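Local coordinates for virulence sensor protein BvgS (Bordetella pertussis, PDB 6ZJ8) that acts as a virulence sensor histidine kinase, whose PAS domain probably takes part in relaying signals toward the kinase region, at residues L80-E83 / M84-L88; D104-H108 / G109-H113; R141-L144 / L145-H149. All coordinates share one frame; numbering follows the deposited sequence.

Interaction 1 (L80-E83 / M84-L88); sequences LARE and MHEFL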
loop_
_atom_site.group_PDB
_atom_site.type_symbol
_atom_site.label_atom_id
_atom_site.label_comp_id
_atom_site.label_asym_id
_atom_site.label_seq_id
_atom_site.Cartn_x
_atom_site.Cartn_y
_atom_site.Cartn_z
ATOM N N LEU A 80 11.221 -8.740 -4.857
ATOM C CA LEU A 80 10.489 -7.854 -3.957
ATOM C C LEU A 80 10.049 -6.584 -4.676
ATOM O O LEU A 80 8.872 -6.205 -4.627
ATOM C CB LEU A 80 11.345 -7.515 -2.735
ATOM C CG LEU A 80 10.589 -6.806 -1.605
ATOM C CD1 LEU A 80 9.456 -7.681 -1.082
ATOM C CD2 LEU A 80 11.523 -6.414 -0.469
ATOM N N ALA A 81 10.983 -5.913 -5.352
ATOM C CA ALA A 81 10.628 -4.712 -6.100
ATOM C C ALA A 81 9.585 -5.017 -7.167
ATOM O O ALA A 81 8.658 -4.228 -7.385
ATOM C CB ALA A 81 11.880 -4.104 -6.733
ATOM N N ARG A 82 9.719 -6.158 -7.844
ATOM C CA ARG A 82 8.768 -6.520 -8.890
ATOM C C ARG A 82 7.357 -6.647 -8.326
ATOM O O ARG A 82 6.404 -6.076 -8.868
ATOM C CB ARG A 82 9.209 -7.824 -9.558
ATOM C CG ARG A 82 8.317 -8.284 -10.699
ATOM C CD ARG A 82 8.890 -9.507 -11.404
ATOM N NE ARG A 82 9.085 -10.634 -10.495
ATOM C CZ ARG A 82 8.099 -11.363 -9.979
ATOM N NH1 ARG A 82 6.833 -11.083 -10.269
ATOM N NH2 ARG A 82 8.379 -12.370 -9.163
ATOM N N GLU A 83 7.209 -7.382 -7.223
ATOM C CA GLU A 83 5.887 -7.591 -6.639
ATOM C C GLU A 83 5.273 -6.279 -6.168
ATOM O O GLU A 83 4.084 -6.024 -6.395
ATOM C CB GLU A 83 5.989 -8.583 -5.483
ATOM C CG GLU A 83 6.576 -9.929 -5.885
ATOM C CD GLU A 83 6.971 -10.768 -4.692
ATOM O OE1 GLU A 83 6.960 -10.234 -3.561
ATOM O OE2 GLU A 83 7.298 -11.959 -4.882
ATOM N N MET A 84 6.065 -5.428 -5.514
ATOM C CA MET A 84 5.530 -4.161 -5.028
ATOM C C MET A 84 5.092 -3.266 -6.180
ATOM O O MET A 84 4.087 -2.553 -6.073
ATOM C CB MET A 84 6.573 -3.445 -4.175
ATOM C CG MET A 84 6.888 -4.163 -2.884
ATOM S SD MET A 84 7.819 -3.139 -1.737
ATOM C CE MET A 84 7.958 -4.272 -0.364
ATOM N N HIS A 85 5.837 -3.283 -7.288
ATOM C CA HIS A 85 5.498 -2.421 -8.415
ATOM C C HIS A 85 4.071 -2.665 -8.886
ATOM O O HIS A 85 3.370 -1.727 -9.285
ATOM C CB HIS A 85 6.484 -2.644 -9.561
ATOM C CG HIS A 85 6.340 -1.658 -10.678
ATOM N ND1 HIS A 85 5.861 -2.007 -11.923
ATOM C CD2 HIS A 85 6.606 -0.332 -10.736
ATOM C CE1 HIS A 85 5.841 -0.939 -12.699
ATOM N NE2 HIS A 85 6.288 0.091 -12.003
ATOM N N GLU A 86 3.618 -3.919 -8.841
ATOM C CA GLU A 86 2.272 -4.238 -9.303
ATOM C C GLU A 86 1.211 -3.580 -8.425
ATOM O O GLU A 86 0.203 -3.074 -8.934
ATOM C CB GLU A 86 2.088 -5.756 -9.340
ATOM C CG GLU A 86 2.947 -6.443 -10.398
ATOM C CD GLU A 86 2.997 -7.953 -10.242
ATOM O OE1 GLU A 86 3.921 -8.578 -10.807
ATOM O OE2 GLU A 86 2.119 -8.518 -9.554
ATOM N N PHE A 87 1.422 -3.566 -7.109
ATOM C CA PHE A 87 0.431 -2.988 -6.209
ATOM C C PHE A 87 0.450 -1.466 -6.219
ATOM O O PHE A 87 -0.572 -0.839 -5.919
ATOM C CB PHE A 87 0.661 -3.485 -4.781
ATOM C CG PHE A 87 0.284 -4.919 -4.574
ATOM C CD1 PHE A 87 1.204 -5.929 -4.791
ATOM C CD2 PHE A 87 -0.993 -5.259 -4.159
ATOM C CE1 PHE A 87 0.855 -7.252 -4.598
ATOM C CE2 PHE A 87 -1.345 -6.578 -3.963
ATOM C CZ PHE A 87 -0.422 -7.575 -4.182
ATOM N N LEU A 88 1.588 -0.860 -6.543
ATOM C CA LEU A 88 1.701 0.588 -6.553
ATOM C C LEU A 88 1.224 1.146 -7.889
ATOM O O LEU A 88 0.937 0.411 -8.836
ATOM C CB LEU A 88 3.146 1.011 -6.288
ATOM C CG LEU A 88 3.745 0.479 -4.987
ATOM C CD1 LEU A 88 5.242 0.691 -4.982
ATOM C CD2 LEU A 88 3.110 1.152 -3.786
#
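Successive turns of one helix meet where Leu80 and Ala81 offer their carbonyls to Met84 and His85. Met84 N donates to Leu80 O and His85 N to Ala81 O, each at 3.0 Å. Glu86 N makes only a weak, bent bond to Glu83 O at 3.3 Å, three residues back, and Leu88 is the first residue after the helix to leave helical angles.

On the inner side, the terminal methyl CE of Met84 lies 3.8 Å from Leu80 CD1, the two side chains crossing at a slant. With CG beside the backbone N (chi1 -67°) and the chain extended beyond it, the methyl lies by the leucine one turn earlier, and Tyr53 and Phe57 of helix 51-57 pack on the same thioether chain. The helix, 79-87, holds the position of the F helix of a PAS fold, just ahead of the third strand of the sheet. Its Phe87 has CD1 of the ring edge 3.3 Å from Glu83 O, which lies in the ring plane, and the rings of Trp135 and Phe57 also meet it, the latter at about 90°.

The solvent side carries charge. Arg82 and Glu86 run side by side, their flat ends turned 47° apart, in a long salt bridge of 3.9 Å between NH1 and OE1. The imidazole of His85 turns instead to Glu71, which accepts a hydrogen bond from NE2.

Interaction 2 (D104-H108 / G109-H113); sequences DVTLH and GRTRH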
loop_
_atom_site.group_PDB
_atom_site.type_symbol
_atom_site.label_atom_id
_atom_site.label_comp_id
_atom_site.label_asym_id
_atom_site.label_seq_id
_atom_site.Cartn_x
_atom_site.Cartn_y
_atom_site.Cartn_z
ATOM N N ASP A 104 -6.159 -6.532 -11.287
ATOM C CA ASP A 104 -5.808 -7.797 -10.661
ATOM C C ASP A 104 -4.296 -7.873 -10.504
ATOM O O ASP A 104 -3.546 -7.423 -11.374
ATOM C CB ASP A 104 -6.308 -8.979 -11.492
ATOM C CG ASP A 104 -7.815 -9.067 -11.531
ATOM O OD1 ASP A 104 -8.465 -8.619 -10.562
ATOM O OD2 ASP A 104 -8.351 -9.587 -12.534
ATOM N N VAL A 105 -3.857 -8.433 -9.385
ATOM C CA VAL A 105 -2.441 -8.621 -9.104
ATOM C C VAL A 105 -2.236 -10.049 -8.629
ATOM O O VAL A 105 -3.034 -10.571 -7.843
ATOM C CB VAL A 105 -1.922 -7.620 -8.052
ATOM C CG1 VAL A 105 -0.486 -7.954 -7.673
ATOM C CG2 VAL A 105 -2.017 -6.204 -8.582
ATOM N N THR A 106 -1.167 -10.677 -9.105
ATOM C CA THR A 106 -0.860 -12.066 -8.798
ATOM C C THR A 106 0.371 -12.118 -7.905
ATOM O O THR A 106 1.410 -11.539 -8.234
ATOM C CB THR A 106 -0.628 -12.868 -10.080
ATOM O OG1 THR A 106 -1.790 -12.773 -10.916
ATOM C CG2 THR A 106 -0.361 -14.327 -9.759
ATOM N N LEU A 107 0.248 -12.821 -6.782
ATOM C CA LEU A 107 1.303 -12.870 -5.779
ATOM C C LEU A 107 1.104 -14.126 -4.947
ATOM O O LEU A 107 -0.005 -14.383 -4.469
ATOM C CB LEU A 107 1.271 -11.622 -4.885
ATOM C CG LEU A 107 2.247 -11.597 -3.708
ATOM C CD1 LEU A 107 3.675 -11.454 -4.200
ATOM C CD2 LEU A 107 1.888 -10.474 -2.748
ATOM N N HIS A 108 2.173 -14.902 -4.776
ATOM C CA HIS A 108 2.126 -16.117 -3.965
ATOM C C HIS A 108 1.102 -17.105 -4.521
ATOM O O HIS A 108 0.391 -17.781 -3.773
ATOM C CB HIS A 108 1.815 -15.787 -2.502
ATOM C CG HIS A 108 2.770 -14.815 -1.883
ATOM N ND1 HIS A 108 2.405 -13.967 -0.860
ATOM C CD2 HIS A 108 4.076 -14.562 -2.137
ATOM C CE1 HIS A 108 3.444 -13.229 -0.512
ATOM N NE2 HIS A 108 4.471 -13.570 -1.271
ATOM N N GLY A 109 1.017 -17.178 -5.848
ATOM C CA GLY A 109 0.088 -18.069 -6.507
ATOM C C GLY A 109 -1.367 -17.662 -6.433
ATOM O O GLY A 109 -2.222 -18.406 -6.929
ATOM N N ARG A 110 -1.681 -16.513 -5.838
ATOM C CA ARG A 110 -3.051 -16.049 -5.667
ATOM C C ARG A 110 -3.228 -14.723 -6.395
ATOM O O ARG A 110 -2.398 -13.819 -6.254
ATOM C CB ARG A 110 -3.395 -15.891 -4.177
ATOM C CG ARG A 110 -4.150 -17.076 -3.589
ATOM C CD ARG A 110 -4.349 -16.984 -2.075
ATOM N NE ARG A 110 -4.561 -15.617 -1.605
ATOM C CZ ARG A 110 -3.696 -14.922 -0.867
ATOM N NH1 ARG A 110 -2.539 -15.454 -0.490
ATOM N NH2 ARG A 110 -3.995 -13.686 -0.497
ATOM N N THR A 111 -4.309 -14.610 -7.165
ATOM C CA THR A 111 -4.631 -13.393 -7.900
ATOM C C THR A 111 -5.692 -12.609 -7.137
ATOM O O THR A 111 -6.758 -13.146 -6.821
ATOM C CB THR A 111 -5.126 -13.714 -9.312
ATOM O OG1 THR A 111 -4.139 -14.489 -10.007
ATOM C CG2 THR A 111 -5.393 -12.432 -10.088
ATOM N N ARG A 112 -5.397 -11.341 -6.845
ATOM C CA ARG A 112 -6.280 -10.487 -6.065
ATOM C C ARG A 112 -6.709 -9.288 -6.898
ATOM O O ARG A 112 -5.888 -8.668 -7.580
ATOM C CB ARG A 112 -5.600 -9.985 -4.784
ATOM C CG ARG A 112 -4.744 -11.009 -4.072
ATOM C CD ARG A 112 -3.269 -10.764 -4.347
ATOM N NE ARG A 112 -2.443 -11.874 -3.891
ATOM C CZ ARG A 112 -1.983 -12.017 -2.652
ATOM N NH1 ARG A 112 -2.262 -11.115 -1.717
ATOM N NH2 ARG A 112 -1.239 -13.071 -2.352
ATOM N N HIS A 113 -7.998 -8.968 -6.832
ATOM C CA HIS A 113 -8.516 -7.715 -7.364
ATOM C C HIS A 113 -8.327 -6.632 -6.309
ATOM O O HIS A 113 -8.826 -6.764 -5.186
ATOM C CB HIS A 113 -9.988 -7.877 -7.729
ATOM C CG HIS A 113 -10.605 -6.653 -8.328
ATOM N ND1 HIS A 113 -11.952 -6.381 -8.236
ATOM C CD2 HIS A 113 -10.061 -5.633 -9.035
ATOM C CE1 HIS A 113 -12.212 -5.244 -8.858
ATOM N NE2 HIS A 113 -11.082 -4.770 -9.351
HETATM O O HOH W 1 -1.007 -17.491 -1.276
#
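Arg112 folds back over Leu107 and the turn beyond it, closing the end of a beta hairpin, the third and fourth strands of the PAS sheet joined by a type I' turn from Leu107 to Arg110. The antiparallel ladder beneath is regular: Val105 and Arg112 form a hydrogen-bonded pair, with 2.7 Å from Arg112 N to Val105 O, and Leu107 pairs likewise with Arg110.

The arginine chain bends at chi2 (102°), which swings the guanidinium along the hairpin to two main-chain oxygens. NH2 donates to Leu107 O at 2.8 Å from above the carbonyl plane, on the face opposite that used by Arg110 N, so this oxygen is gripped twice. NE donates to Arg110 O at 3.1 Å, with that oxygen lying in the guanidinium plane. One guanidinium face carries Leu107 CD2; the other is approached by Arg110 NH2, an arginine pairing whose repulsion is probably eased by these carbonyls.

At the far end, Asp104 lies across from His113, its OD1 3.3 Å from His113 CB and the carboxylate nearly perpendicular to the ring. The imidazole finds its polar partner in Asp102, which accepts from NE2. Between the two ends, on the same face as Asp104, Thr106 OG1 and Thr111 OG1 share a hydrogen bond of 3.0 Å.

His108 and Gly109 take the positive phi values of the turn. The His108 ring rests with one face over Leu107 CG, while a water joins His108 O to Arg110 NH1, donating to the carbonyl at 2.9 Å and accepting from the guanidinium at 2.7 Å.

Interaction 3 (R141-L144 / L145-H149); sequences RAEL and LRKLH
Glu143 leans over the aliphatic end of Lys147, the two chains lying side by side and pointing the same way. Its OE1 stands 3.0 Å from Lys147 CE and 3.4 Å from Lys147 NZ, a salt bridge in which the carboxylate oxygen lies nearer the last methylene than the amine. The lysine is extended until its final torsion, where a bend (chi4 -61°) turns the CE-NZ bond across the line from CE to OE1. Lower down, Lys147 CG passes 3.1 Å from Glu143 O, so the stem of the side chain runs over the carbonyl that its own backbone nitrogen uses.

The same OE1 has a second, weaker partner: Arg146 NH2 at 3.7 Å, a long ion pair approached obliquely to the guanidinium. Arg146 bends twice, at chi2 and chi3, and one face of its guanidinium is backed by Lys147 CG. One carboxylate oxygen thus joins two basic groups in a small salt-bridge network. Arg146 NH1 also has a long, weak ion pair with Asp150 further along.

The backbone below is uninterrupted alpha helix. Lys147 N bonds to Glu143 O, Arg146 N to Ala142 O at 2.8 Å and Leu145 N to Arg141 O at 3.2 Å. Arg141 sends its own guanidinium back to Asn35, where NH2 bonds to OD1. Acid-base pairing three and four residues apart, as here, is typical of exposed helices; this one, 138-155, leaves the PAS sheet in the manner of the helices that connect PAS domains to downstream signalling modules.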
loop_
_atom_site.group_PDB
_atom_site.type_symbol
_atom_site.label_atom_id
_atom_site.label_comp_id
_atom_site.label_asym_id
_atom_site.label_seq_id
_atom_site.Cartn_x
_atom_site.Cartn_y
_atom_site.Cartn_z
ATOM N N ARG A 141 -12.735 -9.201 0.389
ATOM C CA ARG A 141 -14.118 -8.948 0.779
ATOM C C ARG A 141 -15.073 -9.917 0.094
ATOM O O ARG A 141 -15.994 -10.445 0.729
ATOM C CB ARG A 141 -14.506 -7.510 0.441
ATOM C CG ARG A 141 -14.053 -6.480 1.455
ATOM C CD ARG A 141 -12.563 -6.246 1.398
ATOM N NE ARG A 141 -12.155 -5.189 2.319
ATOM C CZ ARG A 141 -10.903 -4.978 2.711
ATOM N NH1 ARG A 141 -9.924 -5.755 2.267
ATOM N NH2 ARG A 141 -10.630 -3.992 3.553
ATOM N N ALA A 142 -14.880 -10.150 -1.205
ATOM C CA ALA A 142 -15.765 -11.047 -1.938
ATOM C C ALA A 142 -15.687 -12.467 -1.391
ATOM O O ALA A 142 -16.709 -13.153 -1.285
ATOM C CB ALA A 142 -15.418 -11.017 -3.428
ATOM N N GLU A 143 -14.484 -12.924 -1.032
ATOM C CA GLU A 143 -14.349 -14.257 -0.451
ATOM C C GLU A 143 -15.204 -14.399 0.800
ATOM O O GLU A 143 -15.857 -15.428 1.004
ATOM C CB GLU A 143 -12.887 -14.555 -0.115
ATOM C CG GLU A 143 -12.006 -14.847 -1.317
ATOM C CD GLU A 143 -11.177 -16.112 -1.154
ATOM O OE1 GLU A 143 -11.632 -17.054 -0.471
ATOM O OE2 GLU A 143 -10.063 -16.162 -1.715
ATOM N N LEU A 144 -15.201 -13.377 1.656
ATOM C CA LEU A 144 -15.989 -13.440 2.881
ATOM C C LEU A 144 -17.472 -13.576 2.564
ATOM O O LEU A 144 -18.162 -14.437 3.121
ATOM C CB LEU A 144 -15.723 -12.198 3.732
ATOM C CG LEU A 144 -16.426 -12.156 5.087
ATOM C CD1 LEU A 144 -15.945 -13.296 5.972
ATOM C CD2 LEU A 144 -16.191 -10.814 5.764
ATOM N N LEU A 145 -17.980 -12.732 1.660
ATOM C CA LEU A 145 -19.387 -12.812 1.279
ATOM C C LEU A 145 -19.707 -14.152 0.630
ATOM O O LEU A 145 -20.762 -14.742 0.891
ATOM C CB LEU A 145 -19.737 -11.668 0.326
ATOM C CG LEU A 145 -19.627 -10.251 0.887
ATOM C CD1 LEU A 145 -19.640 -9.240 -0.244
ATOM C CD2 LEU A 145 -20.756 -9.970 1.862
ATOM N N ARG A 146 -18.809 -14.645 -0.227
ATOM C CA ARG A 146 -19.043 -15.923 -0.890
ATOM C C ARG A 146 -19.086 -17.065 0.118
ATOM O O ARG A 146 -19.936 -17.958 0.021
ATOM C CB ARG A 146 -17.957 -16.164 -1.942
ATOM C CG ARG A 146 -18.266 -17.271 -2.947
ATOM C CD ARG A 146 -17.655 -18.602 -2.539
ATOM N NE ARG A 146 -16.208 -18.516 -2.356
ATOM C CZ ARG A 146 -15.439 -19.534 -1.979
ATOM N NH1 ARG A 146 -15.976 -20.724 -1.748
ATOM N NH2 ARG A 146 -14.133 -19.360 -1.833
ATOM N N LYS A 147 -18.184 -17.048 1.106
ATOM C CA LYS A 147 -18.150 -18.124 2.092
ATOM C C LYS A 147 -19.376 -18.090 2.997
ATOM O O LYS A 147 -19.895 -19.143 3.385
ATOM C CB LYS A 147 -16.866 -18.036 2.919
ATOM C CG LYS A 147 -15.607 -18.342 2.116
ATOM C CD LYS A 147 -14.331 -17.989 2.866
ATOM C CE LYS A 147 -13.120 -18.126 1.957
ATOM N NZ LYS A 147 -12.945 -19.511 1.442
ATOM N N LEU A 148 -19.857 -16.892 3.341
ATOM C CA LEU A 148 -21.042 -16.800 4.187
ATOM C C LEU A 148 -22.295 -17.201 3.419
ATOM O O LEU A 148 -23.172 -17.879 3.964
ATOM C CB LEU A 148 -21.181 -15.384 4.750
ATOM C CG LEU A 148 -22.305 -15.160 5.766
ATOM C CD1 LEU A 148 -22.169 -16.099 6.955
ATOM C CD2 LEU A 148 -22.316 -13.715 6.239
ATOM N N HIS A 149 -22.397 -16.794 2.151
ATOM C CA HIS A 149 -23.553 -17.179 1.347
ATOM C C HIS A 149 -23.592 -18.686 1.128
ATOM O O HIS A 149 -24.655 -19.308 1.235
ATOM C CB HIS A 149 -23.532 -16.441 0.007
ATOM C CG HIS A 149 -23.679 -14.955 0.131
ATOM N ND1 HIS A 149 -24.153 -14.343 1.271
ATOM C CD2 HIS A 149 -23.413 -13.960 -0.748
ATOM C CE1 HIS A 149 -24.174 -13.034 1.090
ATOM N NE2 HIS A 149 -23.729 -12.776 -0.127
#

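How the interactions relate
All three contacts are local, each within one unbroken stretch, and they follow in series along the chain, with no nesting or crossing. Interaction 1 belongs to helix 79-87. After the intervening loop the chain enters edge strand 99-107, and interaction 2 closes the hairpin to strand 110-122. These two touch, their centres 12 Å apart: Glu83, Glu86 and Phe87 pack on Val105 and Leu107, laying the helix against the hairpin. Strand 128-137 then leads into helix 138-155, where interaction 3 lies about 17 Å from interaction 2 between centres, without touching it. Backbone bonding of His113 with Ile138 ties the hairpin to the base of that helix.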